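TRNA-5-methyluridine(54) 2-sulfurtransferase (Pyrococcus horikoshii, PDB 3VRH) catalyses the ATP-dependent 2-thiolation of 5-methyluridine 54 in the T loop of tRNAs, a modification that stabilises tRNA in thermophiles. Local coordinates at residues A[68-82]-A[98-111]. Sequence-based numbering, arbitrary orientation.
Sequences KKLGYNIECLHINLG and CKLIGAPLHIVRIK
H106 reaches across to E75 from the neighbouring strand. H106 CB and CG both lie 3.7 Å from C76 O, and H106 CD2 comes to 3.2 Å of it, obliquely to the ring. At the tip, H106 NE2 donates to E75 OE1 at 2.7 Å, with the oxygen in the ring plane and the carboxylate turned 33° from it. CG of H106 lies anti to its carbonyl carbon (chi1 -49°), which swings the ring back toward E75. R49 forms a salt bridge with E75 OE2, so both carboxylate oxygens are engaged. A leucine in place of H106 would probably leave E75 OE1 without its imidazole donor, and the carboxylate freer to turn about its salt bridge to R49. Six backbone bonds, from C76 N to P104 O up to I110 N to N80 O, tie parallel strands 73-80 and 105-109 and the residues flanking 105-109. On the face opposite H106, C76 SG touches A103 CB at 3.7 Å, and C76 CB meets C98 SG. I79 CG2 packs on I110 CD1 (3.6 Å). N80 OD1 accepts from G82 N, an Asx turn ending the strand. Helix 87-101 links the strands in a beta-alpha-beta crossover at one edge of the PP-loop ATPase sheet, with ATP-binding I79 near the C-terminal end of strand 73-80.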
ATOM      1  N   LYS A  68      27.565  11.828  16.017  1.00 29.30           N
ATOM      2  CA  LYS A  68      28.831  12.127  16.691  1.00 30.81           C
ATOM      3  C   LYS A  68      29.710  13.002  15.811  1.00 31.71           C
ATOM      4  O   LYS A  68      30.223  14.031  16.256  1.00 32.88           O
ATOM      5  CB  LYS A  68      29.583  10.828  17.022  1.00 30.39           C
ATOM      6  CG  LYS A  68      30.822  11.015  17.890  1.00 28.96           C
ATOM      7  CD  LYS A  68      30.438  11.294  19.334  1.00 29.89           C
ATOM      8  CE  LYS A  68      31.689  11.488  20.187  1.00 37.49           C
ATOM      9  NZ  LYS A  68      31.331  12.009  21.524  1.00 39.82           N
ATOM     10  N   LYS A  69      29.892  12.582  14.563  1.00 29.03           N
ATOM     11  CA  LYS A  69      30.714  13.332  13.616  1.00 29.36           C
ATOM     12  C   LYS A  69      30.145  14.740  13.376  1.00 33.08           C
ATOM     13  O   LYS A  69      30.888  15.709  13.214  1.00 31.68           O
ATOM     14  CB  LYS A  69      30.856  12.562  12.312  1.00 28.35           C
ATOM     15  CG  LYS A  69      31.814  13.203  11.323  1.00 33.09           C
ATOM     16  CD  LYS A  69      32.139  12.253  10.181  1.00 29.21           C
ATOM     17  CE  LYS A  69      33.106  12.899   9.194  1.00 28.65           C
ATOM     18  NZ  LYS A  69      33.415  12.065   8.001  1.00 26.43           N
ATOM     19  N   LEU A  70      28.820  14.851  13.394  1.00 32.42           N
ATOM     20  CA  LEU A  70      28.162  16.144  13.224  1.00 31.56           C
ATOM     21  C   LEU A  70      28.336  17.049  14.435  1.00 35.25           C
ATOM     22  O   LEU A  70      28.083  18.244  14.351  1.00 36.46           O
ATOM     23  CB  LEU A  70      26.674  15.980  12.906  1.00 25.32           C
ATOM     24  CG  LEU A  70      26.390  15.460  11.498  1.00 28.07           C
ATOM     25  CD1 LEU A  70      24.883  15.449  11.190  1.00 29.55           C
ATOM     26  CD2 LEU A  70      27.143  16.303  10.481  1.00 31.20           C
ATOM     27  N   GLY A  71      28.757  16.482  15.559  1.00 31.02           N
ATOM     28  CA  GLY A  71      29.010  17.284  16.738  1.00 32.69           C
ATOM     29  C   GLY A  71      27.937  17.244  17.807  1.00 36.08           C
ATOM     30  O   GLY A  71      27.903  18.110  18.671  1.00 38.87           O
ATOM     31  N   TYR A  72      27.064  16.242  17.766  1.00 31.66           N
ATOM     32  CA  TYR A  72      26.026  16.114  18.778  1.00 27.82           C
ATOM     33  C   TYR A  72      26.528  15.427  20.035  1.00 31.71           C
ATOM     34  O   TYR A  72      27.547  14.739  20.010  1.00 33.98           O
ATOM     35  CB  TYR A  72      24.797  15.386  18.210  1.00 33.45           C
ATOM     36  CG  TYR A  72      24.047  16.258  17.241  1.00 29.32           C
ATOM     37  CD1 TYR A  72      24.418  16.316  15.910  1.00 31.34           C
ATOM     38  CD2 TYR A  72      22.995  17.055  17.667  1.00 27.88           C
ATOM     39  CE1 TYR A  72      23.748  17.134  15.014  1.00 32.25           C
ATOM     40  CE2 TYR A  72      22.322  17.877  16.788  1.00 33.24           C
ATOM     41  CZ  TYR A  72      22.705  17.916  15.461  1.00 29.49           C
ATOM     42  OH  TYR A  72      22.050  18.732  14.570  1.00 30.82           O
ATOM     43  N   ASN A  73      25.814  15.622  21.138  1.00 33.18           N
ATOM     44  CA  ASN A  73      26.187  15.006  22.407  1.00 41.41           C
ATOM     45  C   ASN A  73      25.499  13.650  22.556  1.00 32.09           C
ATOM     46  O   ASN A  73      24.365  13.565  23.020  1.00 29.74           O
ATOM     47  CB  ASN A  73      25.836  15.925  23.589  1.00 40.47           C
ATOM     48  CG  ASN A  73      26.091  15.268  24.933  1.00 42.82           C
ATOM     49  OD1 ASN A  73      26.879  14.326  25.035  1.00 44.14           O
ATOM     50  ND2 ASN A  73      25.420  15.757  25.971  1.00 46.33           N
ATOM     51  N   ILE A  74      26.181  12.584  22.163  1.00 29.25           N
ATOM     52  CA  ILE A  74      25.485  11.309  22.121  1.00 31.68           C
ATOM     53  C   ILE A  74      26.099  10.257  23.029  1.00 32.80           C
ATOM     54  O   ILE A  74      27.318  10.160  23.159  1.00 32.62           O
ATOM     55  CB  ILE A  74      25.359  10.769  20.682  1.00 34.85           C
ATOM     56  CG1 ILE A  74      26.736  10.469  20.110  1.00 36.04           C
ATOM     57  CG2 ILE A  74      24.624  11.764  19.772  1.00 27.11           C
ATOM     58  CD1 ILE A  74      26.793   9.150  19.405  1.00 32.44           C
ATOM     59  N   GLU A  75      25.233   9.490  23.677  1.00 25.12           N
ATOM     60  CA  GLU A  75      25.643   8.285  24.384  1.00 30.59           C
ATOM     61  C   GLU A  75      24.827   7.149  23.781  1.00 28.94           C
ATOM     62  O   GLU A  75      23.780   7.397  23.174  1.00 24.72           O
ATOM     63  CB  GLU A  75      25.411   8.423  25.895  1.00 26.27           C
ATOM     64  CG  GLU A  75      26.146   9.653  26.497  1.00 27.36           C
ATOM     65  CD  GLU A  75      26.032   9.774  28.015  1.00 32.76           C
ATOM     66  OE1 GLU A  75      25.789   8.756  28.692  1.00 31.16           O
ATOM     67  OE2 GLU A  75      26.196  10.900  28.536  1.00 40.53           O
ATOM     68  N   CYS A  76      25.307   5.918  23.923  1.00 25.07           N
ATOM     69  CA  CYS A  76      24.637   4.792  23.303  1.00 27.40           C
ATOM     70  C   CYS A  76      24.179   3.788  24.328  1.00 29.50           C
ATOM     71  O   CYS A  76      24.779   3.655  25.402  1.00 25.70           O
ATOM     72  CB  CYS A  76      25.544   4.130  22.276  1.00 24.49           C
ATOM     73  SG  CYS A  76      26.130   5.289  21.046  1.00 25.25           S
ATOM     74  N   LEU A  77      23.096   3.095  23.992  1.00 22.55           N
ATOM     75  CA  LEU A  77      22.568   2.036  24.825  1.00 21.97           C
ATOM     76  C   LEU A  77      22.401   0.780  23.984  1.00 27.35           C
ATOM     77  O   LEU A  77      21.759   0.816  22.931  1.00 26.54           O
ATOM     78  CB  LEU A  77      21.214   2.434  25.410  1.00 25.41           C
ATOM     79  CG  LEU A  77      20.383   1.291  26.003  1.00 24.24           C
ATOM     80  CD1 LEU A  77      21.044   0.738  27.252  1.00 25.83           C
ATOM     81  CD2 LEU A  77      18.952   1.740  26.301  1.00 25.21           C
ATOM     82  N   HIS A  78      22.967  -0.329  24.453  1.00 22.94           N
ATOM     83  CA  HIS A  78      22.761  -1.607  23.795  1.00 22.99           C
ATOM     84  C   HIS A  78      21.913  -2.493  24.665  1.00 25.68           C
ATOM     85  O   HIS A  78      22.240  -2.721  25.824  1.00 26.40           O
ATOM     86  CB  HIS A  78      24.079  -2.314  23.519  1.00 25.55           C
ATOM     87  CG  HIS A  78      23.906  -3.712  23.022  1.00 24.10           C
ATOM     88  ND1 HIS A  78      23.439  -3.997  21.757  1.00 23.75           N
ATOM     89  CD2 HIS A  78      24.124  -4.906  23.622  1.00 22.07           C
ATOM     90  CE1 HIS A  78      23.381  -5.307  21.597  1.00 26.42           C
ATOM     91  NE2 HIS A  78      23.799  -5.881  22.712  1.00 25.46           N
ATOM     92  N   ILE A  79      20.829  -3.010  24.103  1.00 19.06           N
ATOM     93  CA  ILE A  79      19.953  -3.868  24.870  1.00 23.57           C
ATOM     94  C   ILE A  79      20.167  -5.302  24.426  1.00 26.97           C
ATOM     95  O   ILE A  79      19.764  -5.704  23.329  1.00 27.56           O
ATOM     96  CB  ILE A  79      18.480  -3.441  24.728  1.00 27.63           C
ATOM     97  CG1 ILE A  79      18.298  -2.035  25.307  1.00 24.65           C
ATOM     98  CG2 ILE A  79      17.540  -4.460  25.396  1.00 24.50           C
ATOM     99  CD1 ILE A  79      16.993  -1.356  24.885  1.00 28.47           C
ATOM    100  N   ASN A  80      20.836  -6.052  25.300  1.00 28.26           N
ATOM    101  CA  ASN A  80      21.212  -7.432  25.069  1.00 27.86           C
ATOM    102  C   ASN A  80      19.989  -8.338  25.297  1.00 26.29           C
ATOM    103  O   ASN A  80      19.406  -8.350  26.382  1.00 23.99           O
ATOM    104  CB  ASN A  80      22.406  -7.767  25.985  1.00 24.37           C
ATOM    105  CG  ASN A  80      22.853  -9.220  25.885  1.00 27.94           C
ATOM    106  OD1 ASN A  80      22.037 -10.139  25.824  1.00 29.24           O
ATOM    107  ND2 ASN A  80      24.162  -9.429  25.877  1.00 25.48           N
ATOM    108  N   LEU A  81      19.604  -9.085  24.259  1.00 27.34           N
ATOM    109  CA  LEU A  81      18.333  -9.828  24.261  1.00 28.99           C
ATOM    110  C   LEU A  81      18.410 -11.152  25.013  1.00 26.15           C
ATOM    111  O   LEU A  81      17.397 -11.798  25.246  1.00 26.94           O
ATOM    112  CB  LEU A  81      17.821 -10.054  22.831  1.00 25.85           C
ATOM    113  CG  LEU A  81      17.761  -8.802  21.954  1.00 31.09           C
ATOM    114  CD1 LEU A  81      17.128  -9.117  20.586  1.00 37.26           C
ATOM    115  CD2 LEU A  81      17.014  -7.681  22.674  1.00 29.19           C
ATOM    116  N   GLY A  82      19.613 -11.555  25.396  1.00 27.07           N
ATOM    117  CA  GLY A  82      19.772 -12.738  26.222  1.00 32.26           C
ATOM    118  C   GLY A  82      19.571 -14.066  25.502  1.00 36.50           C
ATOM    119  O   GLY A  82      19.160 -15.070  26.098  1.00 35.86           O
ATOM    120  N   CYS A  98      30.879   1.404  19.205  1.00 21.70           N
ATOM    121  CA  CYS A  98      30.947   2.572  20.083  1.00 26.40           C
ATOM    122  C   CYS A  98      32.391   2.993  20.409  1.00 27.04           C
ATOM    123  O   CYS A  98      32.678   4.178  20.592  1.00 27.86           O
ATOM    124  CB  CYS A  98      30.112   2.354  21.347  1.00 25.21           C
ATOM    125  SG  CYS A  98      28.295   2.173  20.983  1.00 27.02           S
ATOM    126  N   LYS A  99      33.299   2.023  20.450  1.00 25.33           N
ATOM    127  CA  LYS A  99      34.726   2.318  20.611  1.00 32.95           C
ATOM    128  C   LYS A  99      35.205   3.121  19.401  1.00 33.30           C
ATOM    129  O   LYS A  99      35.861   4.152  19.536  1.00 25.71           O
ATOM    130  CB  LYS A  99      35.533   1.014  20.718  1.00 27.30           C
ATOM    131  CG  LYS A  99      36.246   0.798  22.040  1.00 44.65           C
ATOM    132  CD  LYS A  99      35.347   0.148  23.089  1.00 48.29           C
ATOM    133  CE  LYS A  99      36.047   0.069  24.456  1.00 47.87           C
ATOM    134  NZ  LYS A  99      36.253   1.421  25.065  1.00 50.97           N
ATOM    135  N   LEU A 100      34.861   2.636  18.209  1.00 30.23           N
ATOM    136  CA  LEU A 100      35.205   3.334  16.972  1.00 30.39           C
ATOM    137  C   LEU A 100      34.568   4.725  16.942  1.00 29.23           C
ATOM    138  O   LEU A 100      35.208   5.701  16.575  1.00 30.17           O
ATOM    139  CB  LEU A 100      34.734   2.529  15.762  1.00 24.63           C
ATOM    140  CG  LEU A 100      35.140   3.122  14.412  1.00 37.70           C
ATOM    141  CD1 LEU A 100      36.655   3.075  14.280  1.00 36.66           C
ATOM    142  CD2 LEU A 100      34.465   2.388  13.248  1.00 29.90           C
ATOM    143  N   ILE A 101      33.307   4.809  17.344  1.00 28.83           N
ATOM    144  CA  ILE A 101      32.576   6.074  17.290  1.00 29.55           C
ATOM    145  C   ILE A 101      33.100   7.008  18.358  1.00 28.87           C
ATOM    146  O   ILE A 101      33.187   8.218  18.151  1.00 27.66           O
ATOM    147  CB  ILE A 101      31.077   5.877  17.527  1.00 27.53           C
ATOM    148  CG1 ILE A 101      30.436   5.167  16.335  1.00 26.50           C
ATOM    149  CG2 ILE A 101      30.381   7.216  17.762  1.00 31.80           C
ATOM    150  CD1 ILE A 101      29.110   4.551  16.671  1.00 20.72           C
ATOM    151  N   GLY A 102      33.450   6.438  19.504  1.00 27.13           N
ATOM    152  CA  GLY A 102      33.926   7.240  20.619  1.00 29.89           C
ATOM    153  C   GLY A 102      32.778   7.708  21.497  1.00 31.51           C
ATOM    154  O   GLY A 102      32.819   8.788  22.073  1.00 32.67           O
ATOM    155  N   ALA A 103      31.735   6.892  21.589  1.00 29.28           N
ATOM    156  CA  ALA A 103      30.597   7.236  22.417  1.00 30.50           C
ATOM    157  C   ALA A 103      30.554   6.317  23.623  1.00 29.42           C
ATOM    158  O   ALA A 103      30.847   5.129  23.507  1.00 30.77           O
ATOM    159  CB  ALA A 103      29.294   7.115  21.605  1.00 31.23           C
ATOM    160  N   PRO A 104      30.195   6.862  24.790  1.00 26.29           N
ATOM    161  CA  PRO A 104      29.955   6.006  25.961  1.00 29.20           C
ATOM    162  C   PRO A 104      28.847   4.994  25.642  1.00 29.51           C
ATOM    163  O   PRO A 104      27.837   5.360  25.023  1.00 28.22           O
ATOM    164  CB  PRO A 104      29.436   6.983  27.027  1.00 29.24           C
ATOM    165  CG  PRO A 104      29.788   8.356  26.523  1.00 36.04           C
ATOM    166  CD  PRO A 104      29.822   8.265  25.021  1.00 28.18           C
ATOM    167  N   LEU A 105      29.023   3.748  26.065  1.00 28.58           N
ATOM    168  CA  LEU A 105      28.020   2.726  25.785  1.00 28.51           C
ATOM    169  C   LEU A 105      27.499   2.122  27.074  1.00 26.09           C
ATOM    170  O   LEU A 105      28.262   1.604  27.897  1.00 28.48           O
ATOM    171  CB  LEU A 105      28.586   1.634  24.871  1.00 24.20           C
ATOM    172  CG  LEU A 105      27.731   0.370  24.738  1.00 28.73           C
ATOM    173  CD1 LEU A 105      26.363   0.683  24.112  1.00 22.06           C
ATOM    174  CD2 LEU A 105      28.499  -0.632  23.900  1.00 28.51           C
ATOM    175  N   HIS A 106      26.193   2.219  27.256  1.00 25.04           N
ATOM    176  CA  HIS A 106      25.537   1.614  28.406  1.00 27.32           C
ATOM    177  C   HIS A 106      24.929   0.305  27.959  1.00 27.66           C
ATOM    178  O   HIS A 106      24.437   0.196  26.825  1.00 25.52           O
ATOM    179  CB  HIS A 106      24.438   2.531  28.916  1.00 25.38           C
ATOM    180  CG  HIS A 106      24.881   3.949  29.106  1.00 29.14           C
ATOM    181  ND1 HIS A 106      25.583   4.364  30.217  1.00 31.40           N
ATOM    182  CD2 HIS A 106      24.725   5.048  28.326  1.00 28.60           C
ATOM    183  CE1 HIS A 106      25.841   5.658  30.114  1.00 32.70           C
ATOM    184  NE2 HIS A 106      25.332   6.096  28.975  1.00 31.97           N
ATOM    185  N   ILE A 107      24.955  -0.690  28.835  1.00 24.95           N
ATOM    186  CA  ILE A 107      24.376  -1.973  28.486  1.00 30.19           C
ATOM    187  C   ILE A 107      23.330  -2.440  29.484  1.00 29.67           C
ATOM    188  O   ILE A 107      23.569  -2.430  30.700  1.00 27.94           O
ATOM    189  CB  ILE A 107      25.453  -3.059  28.342  1.00 32.71           C
ATOM    190  CG1 ILE A 107      26.543  -2.594  27.376  1.00 26.73           C
ATOM    191  CG2 ILE A 107      24.810  -4.386  27.879  1.00 24.44           C
ATOM    192  CD1 ILE A 107      27.818  -3.407  27.438  1.00 32.30           C
ATOM    193  N   VAL A 108      22.173  -2.830  28.947  1.00 24.67           N
ATOM    194  CA  VAL A 108      21.131  -3.512  29.694  1.00 23.18           C
ATOM    195  C   VAL A 108      20.951  -4.932  29.165  1.00 25.36           C
ATOM    196  O   VAL A 108      20.649  -5.143  27.975  1.00 28.03           O
ATOM    197  CB  VAL A 108      19.783  -2.777  29.582  1.00 24.03           C
ATOM    198  CG1 VAL A 108      18.681  -3.547  30.312  1.00 24.64           C
ATOM    199  CG2 VAL A 108      19.903  -1.371  30.133  1.00 25.94           C
ATOM    200  N   ARG A 109      21.132  -5.906  30.045  1.00 22.78           N
ATOM    201  CA  ARG A 109      20.962  -7.299  29.686  1.00 22.91           C
ATOM    202  C   ARG A 109      19.585  -7.758  30.149  1.00 26.73           C
ATOM    203  O   ARG A 109      19.320  -7.867  31.338  1.00 24.46           O
ATOM    204  CB  ARG A 109      22.060  -8.143  30.319  1.00 27.28           C
ATOM    205  CG  ARG A 109      23.458  -7.677  29.976  1.00 26.78           C
ATOM    206  CD  ARG A 109      24.292  -8.830  29.460  1.00 31.71           C
ATOM    207  NE  ARG A 109      25.640  -8.433  29.059  1.00 30.00           N
ATOM    208  CZ  ARG A 109      26.758  -8.942  29.585  1.00 41.95           C
ATOM    209  NH1 ARG A 109      26.687  -9.864  30.539  1.00 37.99           N
ATOM    210  NH2 ARG A 109      27.954  -8.528  29.169  1.00 36.00           N
ATOM    211  N   ILE A 110      18.698  -8.005  29.196  1.00 26.68           N
ATOM    212  CA  ILE A 110      17.317  -8.360  29.502  1.00 27.55           C
ATOM    213  C   ILE A 110      17.232  -9.594  30.394  1.00 26.15           C
ATOM    214  O   ILE A 110      16.454  -9.621  31.345  1.00 28.81           O
ATOM    215  CB  ILE A 110      16.522  -8.566  28.209  1.00 26.75           C
ATOM    216  CG1 ILE A 110      16.117  -7.199  27.636  1.00 28.71           C
ATOM    217  CG2 ILE A 110      15.324  -9.443  28.449  1.00 26.35           C
ATOM    218  CD1 ILE A 110      15.416  -7.291  26.267  1.00 28.89           C
ATOM    219  N   LYS A 111      18.054 -10.596  30.093  1.00 24.65           N
ATOM    220  CA  LYS A 111      18.085 -11.851  30.844  1.00 30.29           C
ATOM    221  C   LYS A 111      18.528 -11.630  32.289  1.00 30.67           C
ATOM    222  O   LYS A 111      18.067 -12.315  33.191  1.00 30.03           O
ATOM    223  CB  LYS A 111      19.045 -12.836  30.178  1.00 32.25           C
ATOM    224  CG  LYS A 111      18.601 -14.296  30.220  1.00 36.19           C
ATOM    225  CD  LYS A 111      18.857 -14.953  31.561  1.00 39.12           C
ATOM    226  CE  LYS A 111      18.541 -16.445  31.487  1.00 43.55           C
ATOM    227  NZ  LYS A 111      19.109 -17.076  30.248  1.00 43.42           N
TER
HETATM  228  O   HOH W   1      20.446 -10.395  28.415  1.00 24.34           O